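Local coordinates for E3 ubiquitin-protein ligase TRIM65 (Homo sapiens, PDB 7JL4) that acts as an E3 ubiquitin ligase in innate immunity, autophagy and inflammation, represented here by its PRY-SPRY (B30.2) domain, at residues 88-93 against 170-175; 66-71 against 142-147; 59-64 against 101-106; 151-156 against 164-169. All coordinates share one frame; numbering follows the deposited sequence.

Contact 1. Residues 88-93 against 170-175; sequences VSYPQL and FNQPLT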
loop_
_atom_site.group_PDB
_atom_site.type_symbol
_atom_site.label_atom_id
_atom_site.label_comp_id
_atom_site.label_asym_id
_atom_site.label_seq_id
_atom_site.Cartn_x
_atom_site.Cartn_y
_atom_site.Cartn_z
ATOM N N VAL A 88 -4.515 -0.082 -3.724
ATOM C CA VAL A 88 -4.918 1.059 -4.542
ATOM C C VAL A 88 -6.439 1.140 -4.530
ATOM O O VAL A 88 -7.127 0.129 -4.337
ATOM C CB VAL A 88 -4.395 0.937 -5.985
ATOM C CG1 VAL A 88 -2.866 1.052 -5.993
ATOM C CG2 VAL A 88 -4.850 -0.361 -6.603
ATOM N N SER A 89 -6.972 2.348 -4.737
ATOM C CA SER A 89 -8.418 2.547 -4.732
ATOM C C SER A 89 -8.827 3.593 -5.754
ATOM O O SER A 89 -8.054 4.490 -6.095
ATOM C CB SER A 89 -8.939 3.030 -3.371
ATOM O OG SER A 89 -8.447 4.344 -3.097
ATOM N N TYR A 90 -10.090 3.493 -6.185
ATOM C CA TYR A 90 -10.753 4.561 -6.897
ATOM C C TYR A 90 -11.014 5.698 -5.917
ATOM O O TYR A 90 -10.924 5.504 -4.701
ATOM C CB TYR A 90 -12.070 4.062 -7.483
ATOM C CG TYR A 90 -11.928 3.068 -8.612
ATOM C CD1 TYR A 90 -10.813 3.083 -9.468
ATOM C CD2 TYR A 90 -12.926 2.122 -8.838
ATOM C CE1 TYR A 90 -10.703 2.162 -10.538
ATOM C CE2 TYR A 90 -12.842 1.219 -9.890
ATOM C CZ TYR A 90 -11.736 1.220 -10.722
ATOM O OH TYR A 90 -11.721 0.290 -11.742
ATOM N N PRO A 91 -11.361 6.889 -6.415
ATOM C CA PRO A 91 -11.621 8.025 -5.511
ATOM C C PRO A 91 -12.765 7.826 -4.515
ATOM O O PRO A 91 -12.839 8.584 -3.541
ATOM C CB PRO A 91 -11.947 9.173 -6.480
ATOM C CG PRO A 91 -11.258 8.799 -7.768
ATOM C CD PRO A 91 -11.348 7.305 -7.841
ATOM N N GLN A 92 -13.675 6.874 -4.717
ATOM C CA GLN A 92 -14.854 6.799 -3.857
ATOM C C GLN A 92 -14.627 6.020 -2.563
ATOM O O GLN A 92 -15.588 5.816 -1.813
ATOM C CB GLN A 92 -16.035 6.185 -4.606
ATOM N N LEU A 93 -13.407 5.590 -2.278
ATOM C CA LEU A 93 -13.178 4.754 -1.107
ATOM C C LEU A 93 -13.647 5.478 0.151
ATOM O O LEU A 93 -13.225 6.616 0.393
ATOM C CB LEU A 93 -11.703 4.377 -0.982
ATOM C CG LEU A 93 -11.348 3.452 0.181
ATOM C CD1 LEU A 93 -11.947 2.056 -0.033
ATOM C CD2 LEU A 93 -9.833 3.349 0.364
ATOM N N PHE A 170 -9.618 -1.216 -15.160
ATOM C CA PHE A 170 -9.662 -0.036 -14.300
ATOM C C PHE A 170 -10.283 1.144 -15.041
ATOM O O PHE A 170 -9.857 1.480 -16.145
ATOM C CB PHE A 170 -8.249 0.316 -13.830
ATOM C CG PHE A 170 -7.604 -0.753 -12.988
ATOM C CD1 PHE A 170 -8.066 -1.017 -11.705
ATOM C CD2 PHE A 170 -6.534 -1.481 -13.480
ATOM C CE1 PHE A 170 -7.454 -2.002 -10.899
ATOM C CE2 PHE A 170 -5.921 -2.482 -12.702
ATOM C CZ PHE A 170 -6.385 -2.743 -11.411
ATOM N N ASN A 171 -11.306 1.775 -14.440
ATOM C CA ASN A 171 -12.080 2.801 -15.144
ATOM C C ASN A 171 -12.086 4.168 -14.464
ATOM O O ASN A 171 -12.855 5.053 -14.882
ATOM C CB ASN A 171 -13.522 2.336 -15.369
ATOM C CG ASN A 171 -14.307 2.147 -14.072
ATOM O OD1 ASN A 171 -13.852 2.491 -12.978
ATOM N ND2 ASN A 171 -15.518 1.620 -14.204
ATOM N N GLN A 172 -11.254 4.363 -13.454
ATOM C CA GLN A 172 -11.004 5.628 -12.783
ATOM C C GLN A 172 -9.538 5.618 -12.395
ATOM O O GLN A 172 -8.919 4.548 -12.348
ATOM C CB GLN A 172 -11.865 5.798 -11.524
ATOM C CG GLN A 172 -13.213 6.408 -11.794
ATOM C CD GLN A 172 -14.084 6.489 -10.571
ATOM O OE1 GLN A 172 -14.531 5.477 -10.026
ATOM N NE2 GLN A 172 -14.290 7.709 -10.091
ATOM N N PRO A 173 -8.952 6.790 -12.110
ATOM C CA PRO A 173 -7.586 6.828 -11.565
ATOM C C PRO A 173 -7.477 6.083 -10.245
ATOM O O PRO A 173 -8.408 6.079 -9.437
ATOM C CB PRO A 173 -7.326 8.328 -11.359
ATOM C CG PRO A 173 -8.244 9.012 -12.364
ATOM C CD PRO A 173 -9.500 8.141 -12.343
ATOM N N LEU A 174 -6.320 5.453 -10.031
ATOM C CA LEU A 174 -6.047 4.668 -8.825
ATOM C C LEU A 174 -5.064 5.412 -7.935
ATOM O O LEU A 174 -4.010 5.877 -8.409
ATOM C CB LEU A 174 -5.455 3.301 -9.164
ATOM C CG LEU A 174 -6.388 2.366 -9.893
ATOM C CD1 LEU A 174 -5.555 1.308 -10.555
ATOM C CD2 LEU A 174 -7.344 1.722 -8.870
ATOM N N THR A 175 -5.402 5.518 -6.657
ATOM C CA THR A 175 -4.532 6.156 -5.669
ATOM C C THR A 175 -4.011 5.109 -4.698
ATOM O O THR A 175 -4.822 4.354 -4.145
ATOM C CB THR A 175 -5.322 7.234 -4.898
ATOM O OG1 THR A 175 -5.832 8.214 -5.820
ATOM C CG2 THR A 175 -4.411 7.946 -3.919
#

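Contact 2. Residues 66-71 against 142-147; sequences QSFQAG and MDLDLA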
loop_
_atom_site.group_PDB
_atom_site.type_symbol
_atom_site.label_atom_id
_atom_site.label_comp_id
_atom_site.label_asym_id
_atom_site.label_seq_id
_atom_site.Cartn_x
_atom_site.Cartn_y
_atom_site.Cartn_z
ATOM N N GLN A 66 -0.299 10.793 -5.135
ATOM C CA GLN A 66 -0.205 10.478 -6.557
ATOM C C GLN A 66 -1.351 9.561 -6.967
ATOM O O GLN A 66 -1.786 8.717 -6.176
ATOM C CB GLN A 66 1.127 9.783 -6.882
ATOM C CG GLN A 66 2.348 10.697 -6.672
ATOM C CD GLN A 66 2.746 10.842 -5.203
ATOM O OE1 GLN A 66 2.532 9.932 -4.380
ATOM N NE2 GLN A 66 3.312 11.977 -4.867
ATOM N N SER A 67 -1.817 9.704 -8.213
ATOM C CA SER A 67 -2.821 8.805 -8.796
ATOM C C SER A 67 -2.369 8.350 -10.182
ATOM O O SER A 67 -1.585 9.043 -10.855
ATOM C CB SER A 67 -4.170 9.512 -8.921
ATOM O OG SER A 67 -4.664 9.837 -7.637
ATOM N N PHE A 68 -2.920 7.221 -10.665
ATOM C CA PHE A 68 -2.440 6.635 -11.928
ATOM C C PHE A 68 -3.590 6.248 -12.850
ATOM O O PHE A 68 -4.589 5.696 -12.389
ATOM C CB PHE A 68 -1.533 5.422 -11.604
ATOM C CG PHE A 68 -0.382 5.786 -10.692
ATOM C CD1 PHE A 68 0.772 6.372 -11.209
ATOM C CD2 PHE A 68 -0.487 5.625 -9.306
ATOM C CE1 PHE A 68 1.825 6.764 -10.382
ATOM C CE2 PHE A 68 0.564 6.009 -8.466
ATOM C CZ PHE A 68 1.723 6.591 -9.007
ATOM N N GLN A 69 -3.484 6.533 -14.164
ATOM C CA GLN A 69 -4.666 6.208 -14.976
ATOM C C GLN A 69 -4.417 5.453 -16.283
ATOM O O GLN A 69 -5.284 4.727 -16.776
ATOM C CB GLN A 69 -5.456 7.469 -15.278
ATOM C CG GLN A 69 -6.738 7.248 -16.093
ATOM C CD GLN A 69 -7.286 8.552 -16.636
ATOM O OE1 GLN A 69 -7.423 8.746 -17.851
ATOM N NE2 GLN A 69 -7.545 9.471 -15.749
ATOM N N ALA A 70 -3.269 5.616 -16.882
ATOM C CA ALA A 70 -2.886 4.741 -17.968
ATOM C C ALA A 70 -1.434 4.429 -17.703
ATOM O O ALA A 70 -0.914 4.794 -16.646
ATOM C CB ALA A 70 -3.141 5.428 -19.321
ATOM N N GLY A 71 -0.765 3.799 -18.665
ATOM C CA GLY A 71 0.661 3.599 -18.540
ATOM C C GLY A 71 1.012 2.423 -17.641
ATOM O O GLY A 71 0.249 1.470 -17.493
ATOM N N MET A 142 4.821 -2.982 -5.733
ATOM C CA MET A 142 3.543 -2.960 -6.437
ATOM C C MET A 142 3.783 -2.526 -7.873
ATOM O O MET A 142 4.267 -1.412 -8.110
ATOM C CB MET A 142 2.545 -2.036 -5.740
ATOM C CG MET A 142 2.178 -2.539 -4.313
ATOM S SD MET A 142 1.205 -1.328 -3.401
ATOM C CE MET A 142 -0.298 -1.291 -4.356
ATOM N N ASP A 143 3.431 -3.406 -8.813
ATOM C CA ASP A 143 3.588 -3.191 -10.257
ATOM C C ASP A 143 2.203 -3.042 -10.870
ATOM O O ASP A 143 1.436 -4.009 -10.912
ATOM C CB ASP A 143 4.330 -4.364 -10.895
ATOM C CG ASP A 143 4.703 -4.092 -12.338
ATOM O OD1 ASP A 143 5.212 -2.987 -12.623
ATOM O OD2 ASP A 143 4.499 -4.993 -13.167
ATOM N N LEU A 144 1.898 -1.840 -11.365
ATOM C CA LEU A 144 0.568 -1.461 -11.837
ATOM C C LEU A 144 0.659 -1.239 -13.340
ATOM O O LEU A 144 1.126 -0.185 -13.774
ATOM C CB LEU A 144 0.107 -0.189 -11.132
ATOM C CG LEU A 144 -1.336 0.221 -11.349
ATOM C CD1 LEU A 144 -2.263 -0.930 -10.896
ATOM C CD2 LEU A 144 -1.625 1.492 -10.529
ATOM N N ASP A 145 0.226 -2.220 -14.129
ATOM C CA ASP A 145 0.295 -2.128 -15.597
ATOM C C ASP A 145 -1.095 -1.746 -16.082
ATOM O O ASP A 145 -1.977 -2.598 -16.256
ATOM C CB ASP A 145 0.801 -3.430 -16.211
ATOM C CG ASP A 145 0.855 -3.405 -17.740
ATOM O OD1 ASP A 145 0.256 -2.520 -18.390
ATOM O OD2 ASP A 145 1.539 -4.284 -18.305
ATOM N N LEU A 146 -1.299 -0.449 -16.301
ATOM C CA LEU A 146 -2.639 -0.001 -16.635
ATOM C C LEU A 146 -2.919 -0.124 -18.120
ATOM O O LEU A 146 -4.057 0.106 -18.544
ATOM C CB LEU A 146 -2.845 1.438 -16.145
ATOM C CG LEU A 146 -2.716 1.551 -14.634
ATOM C CD1 LEU A 146 -2.908 2.991 -14.195
ATOM C CD2 LEU A 146 -3.753 0.609 -13.918
ATOM N N ALA A 147 -1.919 -0.499 -18.912
ATOM C CA ALA A 147 -2.195 -0.890 -20.289
ATOM C C ALA A 147 -2.924 -2.227 -20.330
ATOM O O ALA A 147 -3.907 -2.392 -21.058
ATOM C CB ALA A 147 -0.898 -0.966 -21.083
#

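Contact 3. Residues 59-64 against 101-106; sequences LWQVQC and HTDNIG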
loop_
_atom_site.group_PDB
_atom_site.type_symbol
_atom_site.label_atom_id
_atom_site.label_comp_id
_atom_site.label_asym_id
_atom_site.label_seq_id
_atom_site.Cartn_x
_atom_site.Cartn_y
_atom_site.Cartn_z
ATOM N N LEU A 59 -10.840 5.126 9.567
ATOM C CA LEU A 59 -10.079 3.902 9.464
ATOM C C LEU A 59 -8.609 4.188 9.740
ATOM O O LEU A 59 -8.163 5.328 9.717
ATOM C CB LEU A 59 -10.245 3.325 8.064
ATOM C CG LEU A 59 -11.747 3.128 7.793
ATOM C CD1 LEU A 59 -12.006 2.957 6.302
ATOM C CD2 LEU A 59 -12.299 1.964 8.568
ATOM N N TRP A 60 -7.845 3.136 9.996
ATOM C CA TRP A 60 -6.414 3.303 10.269
ATOM C C TRP A 60 -5.654 3.329 8.942
ATOM O O TRP A 60 -4.844 2.449 8.642
ATOM C CB TRP A 60 -5.919 2.186 11.181
ATOM C CG TRP A 60 -6.556 2.220 12.525
ATOM C CD1 TRP A 60 -7.142 3.294 13.112
ATOM C CD2 TRP A 60 -6.677 1.131 13.456
ATOM N NE1 TRP A 60 -7.625 2.949 14.357
ATOM C CE2 TRP A 60 -7.362 1.624 14.585
ATOM C CE3 TRP A 60 -6.283 -0.213 13.440
ATOM C CZ2 TRP A 60 -7.646 0.825 15.703
ATOM C CZ3 TRP A 60 -6.584 -1.011 14.545
ATOM C CH2 TRP A 60 -7.252 -0.483 15.659
ATOM N N GLN A 61 -5.908 4.388 8.151
ATOM C CA GLN A 61 -5.454 4.432 6.761
ATOM C C GLN A 61 -4.906 5.805 6.376
ATOM O O GLN A 61 -5.148 6.829 7.031
ATOM C CB GLN A 61 -6.579 4.039 5.774
ATOM C CG GLN A 61 -6.998 2.566 5.929
ATOM C CD GLN A 61 -8.227 2.168 5.127
ATOM O OE1 GLN A 61 -8.688 2.877 4.219
ATOM N NE2 GLN A 61 -8.778 1.040 5.475
ATOM N N VAL A 62 -4.146 5.801 5.282
ATOM C CA VAL A 62 -3.619 7.024 4.688
ATOM C C VAL A 62 -3.394 6.709 3.219
ATOM O O VAL A 62 -3.051 5.575 2.872
ATOM C CB VAL A 62 -2.310 7.463 5.384
ATOM C CG1 VAL A 62 -1.293 6.331 5.322
ATOM C CG2 VAL A 62 -1.747 8.761 4.730
ATOM N N GLN A 63 -3.598 7.705 2.349
ATOM C CA GLN A 63 -3.375 7.524 0.918
ATOM C C GLN A 63 -2.215 8.407 0.452
ATOM O O GLN A 63 -1.688 9.237 1.201
ATOM C CB GLN A 63 -4.637 7.845 0.106
ATOM C CG GLN A 63 -4.998 9.333 0.110
ATOM C CD GLN A 63 -6.289 9.659 -0.642
ATOM O OE1 GLN A 63 -7.013 8.766 -1.079
ATOM N NE2 GLN A 63 -6.564 10.952 -0.813
ATOM N N CYS A 64 -1.795 8.203 -0.792
ATOM C CA CYS A 64 -0.685 8.974 -1.338
ATOM C C CYS A 64 -1.212 10.159 -2.126
ATOM O O CYS A 64 -2.389 10.241 -2.482
ATOM C CB CYS A 64 0.202 8.104 -2.229
ATOM S SG CYS A 64 1.206 6.913 -1.317
ATOM N N HIS A 101 -14.720 -2.973 11.813
ATOM C CA HIS A 101 -13.522 -3.128 10.996
ATOM C C HIS A 101 -12.791 -1.793 10.875
ATOM O O HIS A 101 -13.417 -0.735 10.807
ATOM C CB HIS A 101 -13.879 -3.685 9.606
ATOM C CG HIS A 101 -14.768 -4.895 9.647
ATOM N ND1 HIS A 101 -14.433 -6.042 10.337
ATOM C CD2 HIS A 101 -15.983 -5.135 9.094
ATOM C CE1 HIS A 101 -15.406 -6.932 10.220
ATOM N NE2 HIS A 101 -16.360 -6.406 9.470
ATOM N N THR A 102 -11.457 -1.849 10.867
ATOM C CA THR A 102 -10.612 -0.658 10.774
ATOM C C THR A 102 -9.886 -0.557 9.444
ATOM O O THR A 102 -9.165 0.425 9.216
ATOM C CB THR A 102 -9.570 -0.644 11.898
ATOM O OG1 THR A 102 -8.687 -1.763 11.725
ATOM C CG2 THR A 102 -10.251 -0.743 13.276
ATOM N N ASP A 103 -10.031 -1.554 8.577
ATOM C CA ASP A 103 -9.362 -1.620 7.275
ATOM C C ASP A 103 -10.449 -1.899 6.251
ATOM O O ASP A 103 -11.185 -2.885 6.391
ATOM C CB ASP A 103 -8.317 -2.754 7.306
ATOM C CG ASP A 103 -7.526 -2.929 6.005
ATOM O OD1 ASP A 103 -7.652 -2.132 5.039
ATOM O OD2 ASP A 103 -6.739 -3.911 5.969
ATOM N N ASN A 104 -10.606 -1.025 5.256
ATOM C CA ASN A 104 -11.578 -1.314 4.207
ATOM C C ASN A 104 -10.927 -1.503 2.839
ATOM O O ASN A 104 -11.641 -1.528 1.825
ATOM C CB ASN A 104 -12.675 -0.234 4.169
ATOM C CG ASN A 104 -12.186 1.087 3.581
ATOM O OD1 ASN A 104 -11.001 1.243 3.257
ATOM N ND2 ASN A 104 -13.111 2.036 3.409
ATOM N N ILE A 105 -9.602 -1.664 2.786
ATOM C CA ILE A 105 -8.896 -1.787 1.512
ATOM C C ILE A 105 -9.164 -3.171 0.925
ATOM O O ILE A 105 -8.837 -4.194 1.537
ATOM C CB ILE A 105 -7.390 -1.536 1.686
ATOM C CG1 ILE A 105 -7.135 -0.140 2.259
ATOM C CG2 ILE A 105 -6.660 -1.673 0.323
ATOM C CD1 ILE A 105 -5.704 0.072 2.777
ATOM N N GLY A 106 -9.731 -3.209 -0.283
ATOM C CA GLY A 106 -10.142 -4.476 -0.869
ATOM C C GLY A 106 -11.417 -5.048 -0.301
ATOM O O GLY A 106 -11.775 -6.197 -0.618
#

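Contact 4. Residues 151-156 against 164-169; sequences LTFYSL and YTFHAL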
loop_
_atom_site.group_PDB
_atom_site.type_symbol
_atom_site.label_atom_id
_atom_site.label_comp_id
_atom_site.label_asym_id
_atom_site.label_seq_id
_atom_site.Cartn_x
_atom_site.Cartn_y
_atom_site.Cartn_z
ATOM N N LEU A 151 -2.337 -5.754 -11.720
ATOM C CA LEU A 151 -1.682 -5.257 -10.519
ATOM C C LEU A 151 -1.022 -6.446 -9.842
ATOM O O LEU A 151 -1.709 -7.411 -9.486
ATOM C CB LEU A 151 -2.689 -4.574 -9.594
ATOM C CG LEU A 151 -2.240 -4.399 -8.131
ATOM C CD1 LEU A 151 -1.022 -3.457 -8.029
ATOM C CD2 LEU A 151 -3.422 -3.879 -7.281
ATOM N N THR A 152 0.300 -6.408 -9.707
ATOM C CA THR A 152 1.041 -7.516 -9.111
ATOM C C THR A 152 1.812 -7.013 -7.909
ATOM O O THR A 152 2.505 -5.997 -7.995
ATOM C CB THR A 152 2.012 -8.171 -10.092
ATOM O OG1 THR A 152 1.287 -8.618 -11.245
ATOM C CG2 THR A 152 2.709 -9.394 -9.412
ATOM N N PHE A 153 1.685 -7.729 -6.795
ATOM C CA PHE A 153 2.457 -7.476 -5.593
ATOM C C PHE A 153 3.685 -8.373 -5.560
ATOM O O PHE A 153 3.603 -9.570 -5.876
ATOM C CB PHE A 153 1.620 -7.748 -4.341
ATOM C CG PHE A 153 0.471 -6.830 -4.173
ATOM C CD1 PHE A 153 -0.737 -7.089 -4.789
ATOM C CD2 PHE A 153 0.604 -5.676 -3.423
ATOM C CE1 PHE A 153 -1.811 -6.234 -4.609
ATOM C CE2 PHE A 153 -0.474 -4.814 -3.261
ATOM C CZ PHE A 153 -1.656 -5.090 -3.850
ATOM N N TYR A 154 4.800 -7.809 -5.108
ATOM C CA TYR A 154 6.075 -8.513 -5.016
ATOM C C TYR A 154 6.628 -8.471 -3.600
ATOM O O TYR A 154 6.405 -7.520 -2.848
ATOM C CB TYR A 154 7.141 -7.904 -5.946
ATOM C CG TYR A 154 6.904 -8.155 -7.422
ATOM C CD1 TYR A 154 6.011 -7.372 -8.153
ATOM C CD2 TYR A 154 7.568 -9.191 -8.069
ATOM C CE1 TYR A 154 5.790 -7.614 -9.528
ATOM C CE2 TYR A 154 7.375 -9.434 -9.425
ATOM C CZ TYR A 154 6.487 -8.649 -10.143
ATOM O OH TYR A 154 6.305 -8.934 -11.470
ATOM N N SER A 155 7.382 -9.505 -3.256
ATOM C CA SER A 155 8.355 -9.424 -2.179
ATOM C C SER A 155 9.720 -9.282 -2.828
ATOM O O SER A 155 9.971 -9.883 -3.873
ATOM C CB SER A 155 8.295 -10.671 -1.289
ATOM O OG SER A 155 9.308 -10.600 -0.306
ATOM N N LEU A 156 10.590 -8.453 -2.251
ATOM C CA LEU A 156 11.838 -8.190 -2.934
ATOM C C LEU A 156 13.025 -8.771 -2.174
ATOM O O LEU A 156 14.139 -8.790 -2.708
ATOM C CB LEU A 156 12.082 -6.679 -3.098
ATOM C CG LEU A 156 11.291 -6.126 -4.307
ATOM C CD1 LEU A 156 11.620 -6.661 -5.698
ATOM C CD2 LEU A 156 9.787 -5.924 -4.058
ATOM N N TYR A 164 0.974 -12.112 -5.765
ATOM C CA TYR A 164 -0.401 -12.184 -6.241
ATOM C C TYR A 164 -0.617 -11.146 -7.331
ATOM O O TYR A 164 -0.101 -10.026 -7.230
ATOM C CB TYR A 164 -1.403 -11.956 -5.108
ATOM C CG TYR A 164 -2.757 -12.513 -5.485
ATOM C CD1 TYR A 164 -2.993 -13.883 -5.464
ATOM C CD2 TYR A 164 -3.774 -11.672 -5.930
ATOM C CE1 TYR A 164 -4.235 -14.404 -5.854
ATOM C CE2 TYR A 164 -5.004 -12.172 -6.292
ATOM C CZ TYR A 164 -5.230 -13.528 -6.257
ATOM O OH TYR A 164 -6.466 -13.992 -6.647
ATOM N N THR A 165 -1.404 -11.512 -8.349
ATOM C CA THR A 165 -1.806 -10.601 -9.414
ATOM C C THR A 165 -3.325 -10.510 -9.489
ATOM O O THR A 165 -4.004 -11.534 -9.600
ATOM C CB THR A 165 -1.246 -11.078 -10.752
ATOM O OG1 THR A 165 0.180 -11.136 -10.667
ATOM C CG2 THR A 165 -1.668 -10.161 -11.925
ATOM N N PHE A 166 -3.851 -9.284 -9.454
ATOM C CA PHE A 166 -5.233 -8.986 -9.816
ATOM C C PHE A 166 -5.301 -8.485 -11.250
ATOM O O PHE A 166 -4.414 -7.755 -11.706
ATOM C CB PHE A 166 -5.829 -7.890 -8.927
ATOM C CG PHE A 166 -6.038 -8.292 -7.493
ATOM C CD1 PHE A 166 -7.145 -9.048 -7.139
ATOM C CD2 PHE A 166 -5.181 -7.835 -6.493
ATOM C CE1 PHE A 166 -7.370 -9.391 -5.794
ATOM C CE2 PHE A 166 -5.411 -8.165 -5.141
ATOM C CZ PHE A 166 -6.498 -8.937 -4.814
ATOM N N HIS A 167 -6.388 -8.835 -11.940
ATOM C CA HIS A 167 -6.707 -8.247 -13.236
ATOM C C HIS A 167 -8.014 -7.476 -13.145
ATOM O O HIS A 167 -8.948 -7.909 -12.475
ATOM C CB HIS A 167 -6.821 -9.292 -14.332
ATOM C CG HIS A 167 -7.117 -8.693 -15.671
ATOM N ND1 HIS A 167 -8.288 -8.932 -16.350
ATOM C CD2 HIS A 167 -6.405 -7.835 -16.440
ATOM C CE1 HIS A 167 -8.278 -8.263 -17.493
ATOM N NE2 HIS A 167 -7.148 -7.582 -17.564
ATOM N N ALA A 168 -8.083 -6.330 -13.819
ATOM C CA ALA A 168 -9.300 -5.528 -13.798
ATOM C C ALA A 168 -9.271 -4.587 -14.986
ATOM O O ALA A 168 -8.204 -4.225 -15.473
ATOM C CB ALA A 168 -9.420 -4.700 -12.519
ATOM N N LEU A 169 -10.452 -4.143 -15.405
ATOM C CA LEU A 169 -10.549 -3.073 -16.402
ATOM C C LEU A 169 -10.733 -1.760 -15.647
ATOM O O LEU A 169 -11.841 -1.252 -15.487
ATOM C CB LEU A 169 -11.689 -3.358 -17.366
ATOM C CG LEU A 169 -11.526 -4.681 -18.127
ATOM C CD1 LEU A 169 -12.415 -4.708 -19.353
ATOM C CD2 LEU A 169 -10.066 -4.905 -18.539
#

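Contact 1. Residues 88-93 against 170-175
S89 and T175 form an antiparallel hydrogen-bonded pair where strand 84-89 ends and strand 175-180 begins, neighbours in one of the two antiparallel sheets of the SPRY beta-sandwich. Two backbone bonds close the pair: T175 N gives to S89 O at 2.9 Å, nearly straight at 170°, and S89 N gives to T175 O at 3.0 Å.

Beyond the pair both chains leave the sheet, and Y90 carries the contact. A chi1 of -69° sets CG anti to the carbonyl carbon, and the ring beyond it extends to the 170-173 loop, where OH accepts a hydrogen bond from N171 N at 3.1 Å. Apolar packing runs along the CD1-CE1 side of the ring: Y90 CD1 rests 3.6 Å from Q172 CB and 3.8 Å from L174 CD2, while W112 meets the ring edge-to-face. V88 CG2 also touches L174 CD2 at 4.0 Å, with both residues buried. An alanine in place of Y90 would probably leave N171 N without this acceptor and open a gap beside Q172 CB and L174 CD2.

Next to the tyrosine, P173 O is buried without a polar partner, and P91 CD lies 3.6 Å from it.

Contact 2. Residues 66-71 against 142-147
The turn that closes strand 139-145 is fastened here to the approach of strand 72-79, its antiparallel neighbour in the seven-stranded sheet of the SPRY beta-sandwich, through G71, L146 and A147. G71 O is the meeting point. It accepts L146 N at 2.7 Å, with the donor lying nearly along the C=O axis although the angle at the hydrogen is a bent 133°. A147 N adds a second, weak bond to the same oxygen at 3.3 Å. That N-H is shared, since D145 OD1 also takes a weak bond from A147 N at 3.0 Å; the carboxylate oxygen has a further donor in S148 N, so D145 holds the turn from its own side.

The L146 side chain packs against the backbone of 69-71. Its CB sits 3.4 Å from G71 O, and CD1, carried out by an extended second torsion (chi2 179°), reaches the chain at Q69 C, 3.6 Å away. The other branch, CD2, packs on F170.

F68 offers mainly its CB to this segment. Its ring leads away from L144 and L146 to meet H73 and W75 of strand 72-79, burying the loop's one large apolar side chain. The methylene faces two leucine methyls: F68 CB stands 3.8 Å from L146 CD1 and 4.1 Å from L144 CD2.

Contact 3. Residues 59-64 against 101-106
W60 N donates to T102 O at 3.1 Å, a fairly straight bond (158°) that enters in the plane of the carbonyl. W60 is the centre of an inverse gamma turn, and the L59 side chain closes round the same acceptor, with L59 CB 3.3 Å from T102 O.

T102 in turn covers the indole. Its CG2 stands 3.7 Å over the centroid of the W60 six-membered ring, only 4° off the normal, a CH-pi contact. The hydroxyl takes the crowded position between backbone N and carbonyl carbon (chi1 64°); T102 OG1 comes 3.3 Å from W60 CE3 and is hydrogen-bonded to W179 NE1, which fixes the rotation of the side chain.

L59 CD1 presses on the N104 amide, 3.2 Å from ND2, the two side chains crossing at about a right angle. N104 ND2 is held by P94 O. Q61 and I105 run antiparallel alongside one another, Q61 CD 3.8 Å from I105 CG1.

D103 shapes the loop from within: its OD1 accepts I105 N at 3.0 Å, while OD2 serves R107 and T85. This is an Asx turn, set in a long connection between strands 84-89 and 111-116 that packs on the start of edge strand 61-63 of the SPRY beta-sandwich and the turn leading into it.

Contact 4. Residues 151-156 against 164-169
T152 and T165 join their hydroxyls at 2.8 Å, OG1 to OG1, and either could be the donor. In both threonines OG1 stands anti to the carbonyl carbon (chi1 -57° in T152), which leaves each CG2 anti to its backbone N; T152 CG2 then comes 3.3 Å from T165 OG1. An alanine in place of T152 removes OG1 and CG2, and would probably leave T165 OG1 without its hydroxyl mate and open a gap beside it.

The backbone bonds lie on either side of this non-hydrogen-bonded pair. L151 and F166 exchange two, F166 N to L151 O at 2.8 Å and L151 N to F166 O at 2.9 Å, and F153 N gives to Y164 O at 2.9 Å. Strands 150-155 and 161-167 thus form an antiparallel beta hairpin, in which 151-155 and 164-167 run at 168° to each other, and the second strand is one of the two edge strands of the seven-stranded sheet of the SPRY sandwich.

On the face opposite the threonines, L151, F153, Y164 and F166 turn to the other sheet. F153 CE1 comes to the edge of the F166 ring, close to its plane, 4.1 Å from F166 CE2. L151 CD2 lies farther off, 4.4 Å from F166 CD2. The Y164 ring leads away from strand 150-155 and meets F166: Y164 CE2 stands 3.7 Å above the F166 plane, offset toward the rim, and W112 of the facing sheet meets F166 edge-to-face.

How the contacts relate
All four contacts belong to one PRY-SPRY beta-sandwich. Contacts 1 and 3 gather on its six-stranded sheet, contacts 2 and 4 on the seven-stranded one. Along the chain, the segments of contacts 1, 2 and 3 alternate, whereas contact 4 falls wholly between the two segments of contact 1. Contacts 1 and 2, with centres 11 Å apart, are bridged by S67 and T175 and by F68 and L174, which bind the loop leading into strand 72-79 to the start of strand 175-180. Contacts 2 and 4, also 11 Å apart, share adjacent strands 139-145 and 150-155. The centres of contacts 2 and 3 are about 20 Å apart although segments 59-64 and 66-71 adjoin in the chain.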